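Local coordinates for secreted protein (Streptomyces lividans TK24, PDB 5LXZ), which is a secreted copper metalloradical protein of the galactose oxidase-like AA5 family, probably an oxidase, and binds a second copper ion in this crystal, at residues L301-G313 with G324-F337. The protein carries 1 engineered substitution. Residues are numbered along the deposited sequence; the frame is centred on the assembly and turned at random.
Sequences LFLMQNGKIFYSG and GRTPGVWDVETNKF. With EDO (1,2-ethanediol), chain N; ACT (acetate ion), chain E.
Y311 and G328 pair in antiparallel register through two backbone hydrogen bonds, Y311 N to G328 O and the return bond from G328 N to Y311 O. I309 and W330 form the next hydrogen-bonded pair, both N-H...O angles being 173°; between them F310 faces V329 as the non-hydrogen-bonded pair. Strands 309-311 and 328-330 are the two middle strands of a four-stranded Kelch propeller blade.

Followed outward, the Y311 side chain explains much of the contact. Its CB lies 3.7 Å from G328 O. With CG anti to the backbone N (chi1 171°), the ring is carried along the loop that leads into strand 328-330. CD2 comes within 3.4 Å of T326 O, which lies at the ring edge, and 4.1 Å from F337 CZ; G313 N sits over the centre of one face. CE2 passes close to G324 O, and the OH ends by donating to that same carbonyl oxygen at 2.8 Å.

On the W330 face of the sheet, V332 CG2 lies 3.8 Å above the centre of the indole and touches I309 CG1, while L260 and V262 extend this apolar layer to strand 259-262. V329 occupies the other face, its CG1 3.7 Å from K308 CD; both its methyls meet the SD and CE end of M304, SD to CG1 at 3.8 Å.

The chemistry implies that the Y311 hydroxyl, satisfied by the G324 carbonyl, ties the loop before strand 328-330 to strand 309-311.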
ATOM      1  N   LEU A 301       5.223   1.740   6.555  1.00  5.18           N
ATOM      2  CA  LEU A 301       6.256   2.495   7.263  1.00  5.43           C
ATOM      3  C   LEU A 301       5.728   3.895   7.578  1.00  5.69           C
ATOM      4  O   LEU A 301       5.474   4.673   6.661  1.00  6.78           O
ATOM      5  CB  LEU A 301       7.500   2.627   6.402  1.00  5.42           C
ATOM      6  CG  LEU A 301       8.160   1.318   5.986  1.00  5.84           C
ATOM      7  CD1 LEU A 301       9.329   1.600   5.041  1.00  6.29           C
ATOM      8  CD2 LEU A 301       8.667   0.535   7.183  1.00  6.11           C
ATOM      9  N   PHE A 302       5.654   4.215   8.856  1.00  5.80           N
ATOM     10  CA  PHE A 302       5.056   5.486   9.296  1.00  5.83           C
ATOM     11  C   PHE A 302       6.060   6.289  10.103  1.00  5.96           C
ATOM     12  O   PHE A 302       6.737   5.748  10.979  1.00  6.19           O
ATOM     13  CB  PHE A 302       3.862   5.210  10.193  1.00  6.31           C
ATOM     14  CG  PHE A 302       2.657   4.647   9.461  1.00  6.84           C
ATOM     15  CD1 PHE A 302       2.565   3.318   9.165  1.00  7.26           C
ATOM     16  CD2 PHE A 302       1.630   5.474   9.070  1.00  7.54           C
ATOM     17  CE1 PHE A 302       1.466   2.828   8.475  1.00  7.77           C
ATOM     18  CE2 PHE A 302       0.531   4.993   8.412  1.00  8.27           C
ATOM     19  CZ  PHE A 302       0.467   3.669   8.086  1.00  8.04           C
ATOM     20  N   LEU A 303       6.056   7.608   9.907  1.00  6.34           N
ATOM     21  CA  LEU A 303       6.900   8.468  10.719  1.00  6.83           C
ATOM     22  C   LEU A 303       6.314   8.664  12.102  1.00  7.32           C
ATOM     23  O   LEU A 303       5.176   9.145  12.259  1.00  6.92           O
ATOM     24  CB  LEU A 303       7.063   9.821  10.026  1.00  6.89           C
ATOM     25  CG  LEU A 303       7.983  10.818  10.716  1.00  7.56           C
ATOM     26  CD1 LEU A 303       9.427  10.351  10.722  1.00  8.45           C
ATOM     27  CD2 LEU A 303       7.872  12.128   9.927  1.00  8.03           C
ATOM     28  N   MET A 304       7.147   8.416  13.116  1.00  7.13           N
ATOM     29  CA  MET A 304       6.810   8.565  14.517  1.00  7.85           C
ATOM     30  C   MET A 304       7.236   9.959  15.024  1.00  8.11           C
ATOM     31  O   MET A 304       8.090  10.633  14.425  1.00  8.06           O
ATOM     32  CB  MET A 304       7.545   7.514  15.329  1.00  8.39           C
ATOM     33  CG  MET A 304       7.230   6.096  14.894  1.00  8.60           C
ATOM     34  SD  MET A 304       8.383   4.869  15.585  1.00  8.96           S
ATOM     35  CE  MET A 304       8.461   5.295  17.340  1.00 10.00           C
ATOM     36  N   GLN A 305       6.712  10.333  16.166  1.00  8.77           N
ATOM     37  CA  GLN A 305       7.028  11.663  16.720  1.00  9.71           C
ATOM     38  C   GLN A 305       8.461  11.851  17.099  1.00 11.22           C
ATOM     39  O   GLN A 305       8.919  12.993  17.134  1.00 12.09           O
ATOM     40  CB  GLN A 305       6.124  11.948  17.912  1.00 11.23           C
ATOM     41  CG  GLN A 305       4.753  12.307  17.420  1.00 12.61           C
ATOM     42  CD  GLN A 305       3.761  12.462  18.542  1.00 13.75           C
ATOM     43  OE1 GLN A 305       4.055  13.051  19.580  1.00 16.78           O
ATOM     44  NE2 GLN A 305       2.600  11.893  18.367  1.00 14.79           N
ATOM     45  N   ASN A 306       9.191  10.759  17.376  1.00  9.56           N
ATOM     46  CA  ASN A 306      10.627  10.870  17.623  1.00 10.23           C
ATOM     47  C   ASN A 306      11.504  10.826  16.365  1.00  9.86           C
ATOM     48  O   ASN A 306      12.713  10.744  16.459  1.00 11.83           O
ATOM     49  CB  ASN A 306      11.057   9.833  18.658  1.00 10.66           C
ATOM     50  CG  ASN A 306      10.963   8.410  18.150  1.00 11.89           C
ATOM     51  OD1 ASN A 306      10.583   8.156  16.994  1.00 10.70           O
ATOM     52  ND2 ASN A 306      11.258   7.469  19.031  1.00 12.74           N
ATOM     53  N   GLY A 307      10.879  10.785  15.188  1.00  8.62           N
ATOM     54  CA  GLY A 307      11.599  10.772  13.931  1.00  7.70           C
ATOM     55  C   GLY A 307      11.996   9.419  13.391  1.00  7.08           C
ATOM     56  O   GLY A 307      12.509   9.317  12.307  1.00  7.54           O
ATOM     57  N   LYS A 308      11.794   8.396  14.203  1.00  6.64           N
ATOM     58  CA  LYS A 308      11.988   7.034  13.758  1.00  6.80           C
ATOM     59  C   LYS A 308      10.789   6.601  12.948  1.00  6.77           C
ATOM     60  O   LYS A 308       9.779   7.263  12.901  1.00  6.49           O
ATOM     61  CB  LYS A 308      12.273   6.099  14.952  1.00  7.67           C
ATOM     62  CG  LYS A 308      13.482   6.587  15.770  1.00  8.84           C
ATOM     63  CD  LYS A 308      13.873   5.585  16.847  1.00  9.70           C
ATOM     64  CE  LYS A 308      14.966   6.218  17.741  1.00 11.53           C
ATOM     65  NZ  LYS A 308      15.364   5.380  18.905  0.50 11.16           N
ATOM     66  N   ILE A 309      10.957   5.477  12.281  1.00  6.36           N
ATOM     67  CA  ILE A 309       9.939   4.913  11.426  1.00  6.58           C
ATOM     68  C   ILE A 309       9.362   3.669  12.075  1.00  6.58           C
ATOM     69  O   ILE A 309      10.117   2.758  12.465  1.00  6.96           O
ATOM     70  CB  ILE A 309      10.532   4.567  10.057  1.00  7.15           C
ATOM     71  CG1 ILE A 309      10.792   5.811   9.221  1.00  7.71           C
ATOM     72  CG2 ILE A 309       9.623   3.603   9.246  1.00  7.08           C
ATOM     73  CD1 ILE A 309       9.561   6.562   8.691  1.00  8.78           C
ATOM     74  N   PHE A 310       8.031   3.623  12.186  1.00  6.15           N
ATOM     75  CA  PHE A 310       7.373   2.451  12.635  1.00  6.20           C
ATOM     76  C   PHE A 310       6.994   1.575  11.474  1.00  5.84           C
ATOM     77  O   PHE A 310       6.329   2.034  10.556  1.00  6.03           O
ATOM     78  CB  PHE A 310       6.117   2.803  13.430  1.00  6.55           C
ATOM     79  CG  PHE A 310       5.392   1.598  13.984  1.00  7.62           C
ATOM     80  CD1 PHE A 310       6.072   0.708  14.807  1.00  8.57           C
ATOM     81  CD2 PHE A 310       4.111   1.320  13.640  1.00  8.41           C
ATOM     82  CE1 PHE A 310       5.417  -0.387  15.338  1.00  9.26           C
ATOM     83  CE2 PHE A 310       3.448   0.204  14.177  1.00  8.92           C
ATOM     84  CZ  PHE A 310       4.110  -0.626  15.013  1.00  8.83           C
ATOM     85  N   TYR A 311       7.474   0.334  11.529  1.00  5.44           N
ATOM     86  CA  TYR A 311       7.060  -0.716  10.571  1.00  5.48           C
ATOM     87  C   TYR A 311       6.055  -1.550  11.277  1.00  5.56           C
ATOM     88  O   TYR A 311       6.383  -2.232  12.254  1.00  5.60           O
ATOM     89  CB  TYR A 311       8.264  -1.526  10.156  1.00  5.41           C
ATOM     90  CG  TYR A 311       7.952  -2.766   9.343  1.00  5.34           C
ATOM     91  CD1 TYR A 311       7.134  -2.696   8.197  1.00  5.51           C
ATOM     92  CD2 TYR A 311       8.488  -3.989   9.666  1.00  5.38           C
ATOM     93  CE1 TYR A 311       6.872  -3.826   7.434  1.00  5.54           C
ATOM     94  CE2 TYR A 311       8.282  -5.084   8.872  1.00  5.66           C
ATOM     95  CZ  TYR A 311       7.465  -5.006   7.759  1.00  5.63           C
ATOM     96  OH  TYR A 311       7.233  -6.061   6.919  1.00  6.48           O
ATOM     97  N   SER A 312       4.839  -1.607  10.733  1.00  5.67           N
ATOM     98  CA  SER A 312       3.760  -2.305  11.411  1.00  6.00           C
ATOM     99  C   SER A 312       3.835  -3.812  11.153  1.00  6.23           C
ATOM    100  O   SER A 312       3.124  -4.546  11.828  1.00  6.97           O
ATOM    101  CB  SER A 312       2.403  -1.802  10.951  1.00  6.17           C
ATOM    102  OG  SER A 312       2.125  -2.264   9.633  1.00  5.83           O
ATOM    103  N   GLY A 313       4.626  -4.241  10.196  1.00  5.75           N
ATOM    104  CA  GLY A 313       4.656  -5.617   9.735  1.00  5.83           C
ATOM    105  C   GLY A 313       3.788  -5.877   8.513  1.00  5.64           C
ATOM    106  O   GLY A 313       4.012  -6.864   7.807  1.00  5.68           O
ATOM    107  N   GLY A 324      12.840  -8.882   7.856  1.00  9.53           N
ATOM    108  CA  GLY A 324      11.925  -7.780   7.667  1.00  8.94           C
ATOM    109  C   GLY A 324      10.465  -8.110   7.825  1.00  8.36           C
ATOM    110  O   GLY A 324       9.609  -7.461   7.234  1.00  7.78           O
ATOM    111  N   ARG A 325      10.169  -9.166   8.572  1.00  8.14           N
ATOM    112  CA  ARG A 325       8.836  -9.604   8.753  1.00  8.59           C
ATOM    113  C   ARG A 325       8.321  -9.293  10.141  1.00  7.93           C
ATOM    114  O   ARG A 325       7.151  -9.548  10.427  1.00  9.10           O
ATOM    115  CB  ARG A 325       8.714 -11.114   8.468  1.00  9.47           C
ATOM    116  CG  ARG A 325       9.081 -11.454   7.068  1.00 11.12           C
ATOM    117  CD  ARG A 325       7.948 -11.214   6.150  1.00 12.16           C
ATOM    118  NE  ARG A 325       8.243 -11.715   4.809  1.00 13.18           N
ATOM    119  CZ  ARG A 325       7.320 -11.877   3.865  1.00 12.97           C
ATOM    120  NH1 ARG A 325       6.055 -11.710   4.156  1.00 10.69           N
ATOM    121  NH2 ARG A 325       7.679 -12.306   2.652  1.00 12.67           N
ATOM    122  N   THR A 326       9.188  -8.808  11.017  1.00  7.80           N
ATOM    123  CA  THR A 326       8.741  -8.509  12.410  1.00  7.95           C
ATOM    124  C   THR A 326       8.444  -7.000  12.517  1.00  7.15           C
ATOM    125  O   THR A 326       9.296  -6.207  12.110  1.00  6.51           O
ATOM    126  CB  THR A 326       9.832  -8.857  13.412  1.00  9.07           C
ATOM    127  OG1 THR A 326      10.236 -10.236  13.200  1.00 10.28           O
ATOM    128  CG2 THR A 326       9.303  -8.772  14.817  1.00 10.02           C
ATOM    129  N   PRO A 327       7.307  -6.607  13.097  1.00  6.67           N
ATOM    130  CA  PRO A 327       7.095  -5.173  13.373  1.00  6.63           C
ATOM    131  C   PRO A 327       8.205  -4.598  14.217  1.00  6.58           C
ATOM    132  O   PRO A 327       8.821  -5.254  15.027  1.00  6.55           O
ATOM    133  CB  PRO A 327       5.794  -5.142  14.165  1.00  7.01           C
ATOM    134  CG  PRO A 327       5.124  -6.429  13.891  1.00  7.65           C
ATOM    135  CD  PRO A 327       6.207  -7.427  13.650  1.00  7.42           C
ATOM    136  N   GLY A 328       8.437  -3.309  14.057  1.00  6.35           N
ATOM    137  CA  GLY A 328       9.439  -2.675  14.888  1.00  6.42           C
ATOM    138  C   GLY A 328       9.639  -1.211  14.547  1.00  6.62           C
ATOM    139  O   GLY A 328       9.028  -0.665  13.665  1.00  7.02           O
ATOM    140  N   VAL A 329      10.575  -0.633  15.281  1.00  6.36           N
ATOM    141  CA  VAL A 329      10.915   0.775  15.172  1.00  6.89           C
ATOM    142  C   VAL A 329      12.302   0.887  14.555  1.00  6.66           C
ATOM    143  O   VAL A 329      13.290   0.322  15.071  1.00  7.39           O
ATOM    144  CB  VAL A 329      10.921   1.420  16.553  1.00  7.28           C
ATOM    145  CG1 VAL A 329      11.430   2.845  16.518  1.00  7.54           C
ATOM    146  CG2 VAL A 329       9.507   1.414  17.149  1.00  7.24           C
ATOM    147  N   TRP A 330      12.368   1.611  13.448  1.00  6.20           N
ATOM    148  CA  TRP A 330      13.569   1.746  12.657  1.00  6.27           C
ATOM    149  C   TRP A 330      14.103   3.155  12.757  1.00  6.41           C
ATOM    150  O   TRP A 330      13.432   4.106  12.328  1.00  6.52           O
ATOM    151  CB  TRP A 330      13.228   1.402  11.206  1.00  6.23           C
ATOM    152  CG  TRP A 330      14.323   1.435  10.212  1.00  6.43           C
ATOM    153  CD1 TRP A 330      15.663   1.298  10.418  1.00  6.82           C
ATOM    154  CD2 TRP A 330      14.159   1.614   8.799  1.00  6.57           C
ATOM    155  NE1 TRP A 330      16.338   1.409   9.232  1.00  6.59           N
ATOM    156  CE2 TRP A 330      15.436   1.572   8.216  1.00  6.70           C
ATOM    157  CE3 TRP A 330      13.041   1.760   7.964  1.00  6.76           C
ATOM    158  CZ2 TRP A 330      15.619   1.689   6.872  1.00  6.92           C
ATOM    159  CZ3 TRP A 330      13.229   1.897   6.635  1.00  6.87           C
ATOM    160  CH2 TRP A 330      14.519   1.853   6.071  1.00  7.15           C
ATOM    161  N   ASP A 331      15.312   3.316  13.277  1.00  6.87           N
ATOM    162  CA  ASP A 331      15.995   4.612  13.209  1.00  7.65           C
ATOM    163  C   ASP A 331      16.723   4.600  11.879  1.00  7.64           C
ATOM    164  O   ASP A 331      17.706   3.882  11.697  1.00  7.83           O
ATOM    165  CB  ASP A 331      16.966   4.713  14.355  1.00  8.16           C
ATOM    166  CG  ASP A 331      17.680   6.049  14.403  1.00  9.31           C
ATOM    167  OD1 ASP A 331      17.948   6.630  13.336  1.00 10.15           O
ATOM    168  OD2 ASP A 331      17.935   6.548  15.514  1.00 12.22           O
ATOM    169  N   VAL A 332      16.211   5.358  10.908  1.00  7.44           N
ATOM    170  CA  VAL A 332      16.754   5.316   9.577  1.00  7.73           C
ATOM    171  C   VAL A 332      18.170   5.882   9.534  1.00  7.71           C
ATOM    172  O   VAL A 332      18.974   5.441   8.742  1.00  8.08           O
ATOM    173  CB  VAL A 332      15.831   6.063   8.599  1.00  7.98           C
ATOM    174  CG1 VAL A 332      16.396   6.062   7.194  1.00  8.92           C
ATOM    175  CG2 VAL A 332      14.435   5.456   8.591  1.00  8.38           C
ATOM    176  N   GLU A 333      18.476   6.823  10.406  1.00  7.77           N
ATOM    177  CA  GLU A 333      19.800   7.440  10.373  1.00  8.23           C
ATOM    178  C   GLU A 333      20.895   6.526  10.929  1.00  7.86           C
ATOM    179  O   GLU A 333      21.994   6.518  10.388  1.00  8.53           O
ATOM    180  CB  GLU A 333      19.770   8.782  11.095  1.00  9.16           C
ATOM    181  CG  GLU A 333      18.850   9.796  10.465  1.00 10.28           C
ATOM    182  CD  GLU A 333      18.816  11.103  11.222  1.00 12.39           C
ATOM    183  OE1 GLU A 333      18.167  11.145  12.288  1.00 14.30           O
ATOM    184  OE2 GLU A 333      19.493  12.088  10.753  1.00 13.40           O
ATOM    185  N   THR A 334      20.636   5.794  12.002  1.00  7.62           N
ATOM    186  CA  THR A 334      21.602   4.805  12.521  1.00  8.24           C
ATOM    187  C   THR A 334      21.464   3.429  11.932  1.00  8.63           C
ATOM    188  O   THR A 334      22.374   2.599  12.015  1.00  9.69           O
ATOM    189  CB  THR A 334      21.493   4.640  14.047  1.00  8.22           C
ATOM    190  OG1 THR A 334      20.199   4.106  14.339  1.00  8.35           O
ATOM    191  CG2 THR A 334      21.648   5.948  14.787  1.00  8.27           C
ATOM    192  N   ASN A 335      20.289   3.198  11.375  1.00  7.76           N
ATOM    193  CA  ASN A 335      19.853   1.901  10.842  1.00  8.30           C
ATOM    194  C   ASN A 335      19.370   0.909  11.879  1.00  8.81           C
ATOM    195  O   ASN A 335      18.977  -0.190  11.486  1.00  8.99           O
ATOM    196  CB  ASN A 335      20.844   1.256   9.882  1.00  8.55           C
ATOM    197  CG  ASN A 335      20.152   0.363   8.892  1.00  9.07           C
ATOM    198  OD1 ASN A 335      19.110   0.711   8.330  1.00  8.88           O
ATOM    199  ND2 ASN A 335      20.711  -0.811   8.679  1.00  9.05           N
ATOM    200  N   LYS A 336      19.397   1.279  13.151  1.00  8.46           N
ATOM    201  CA  LYS A 336      18.989   0.379  14.224  1.00  9.13           C
ATOM    202  C   LYS A 336      17.522   0.033  14.084  1.00  9.01           C
ATOM    203  O   LYS A 336      16.689   0.891  13.755  1.00  8.71           O
ATOM    204  CB  LYS A 336      19.237   1.013  15.588  1.00 11.53           C
ATOM    205  CG  LYS A 336      19.031   0.032  16.735  1.00 14.27           C
ATOM    206  CD  LYS A 336      19.491   0.639  18.036  1.00 18.56           C
ATOM    207  CE  LYS A 336      19.115  -0.264  19.200  1.00 22.10           C
ATOM    208  NZ  LYS A 336      19.444   0.433  20.479  1.00 25.92           N
ATOM    209  N   PHE A 337      17.221  -1.245  14.302  1.00  8.10           N
ATOM    210  CA  PHE A 337      15.859  -1.732  14.251  1.00  8.31           C
ATOM    211  C   PHE A 337      15.562  -2.438  15.553  1.00  8.53           C
ATOM    212  O   PHE A 337      16.301  -3.361  15.946  1.00 10.19           O
ATOM    213  CB  PHE A 337      15.663  -2.667  13.079  1.00  7.76           C
ATOM    214  CG  PHE A 337      14.204  -2.992  12.815  1.00  8.17           C
ATOM    215  CD1 PHE A 337      13.473  -2.171  11.984  1.00  8.42           C
ATOM    216  CD2 PHE A 337      13.592  -4.076  13.375  1.00  8.73           C
ATOM    217  CE1 PHE A 337      12.147  -2.433  11.727  1.00  8.68           C
ATOM    218  CE2 PHE A 337      12.264  -4.347  13.136  1.00  8.31           C
ATOM    219  CZ  PHE A 337      11.539  -3.516  12.317  1.00  8.53           C
TER
HETATM  220  C1  EDO N 713      14.513  11.174  10.628  1.00 18.04           C
HETATM  221  O1  EDO N 713      13.137  10.905  10.286  1.00 15.04           O
HETATM  222  C2  EDO N 713      15.331  11.707   9.459  1.00 20.89           C
HETATM  223  O2  EDO N 713      14.740  12.873   8.917  1.00 19.48           O
HETATM  224  C   ACT E 704      14.843  -9.740  10.998  1.00 42.49           C
HETATM  225  O   ACT E 704      15.310  -9.037  10.090  1.00 47.28           O
HETATM  226  OXT ACT E 704      13.622  -9.706  11.254  1.00 41.22           O
HETATM  227  CH3 ACT E 704      15.776 -10.631  11.771  1.00 43.81           C
HETATM  228  O   HOH W   1      14.747   7.721  11.666  1.00 11.40           O
HETATM  229  O   HOH W   2       5.718  -8.976   8.115  1.00  8.90           O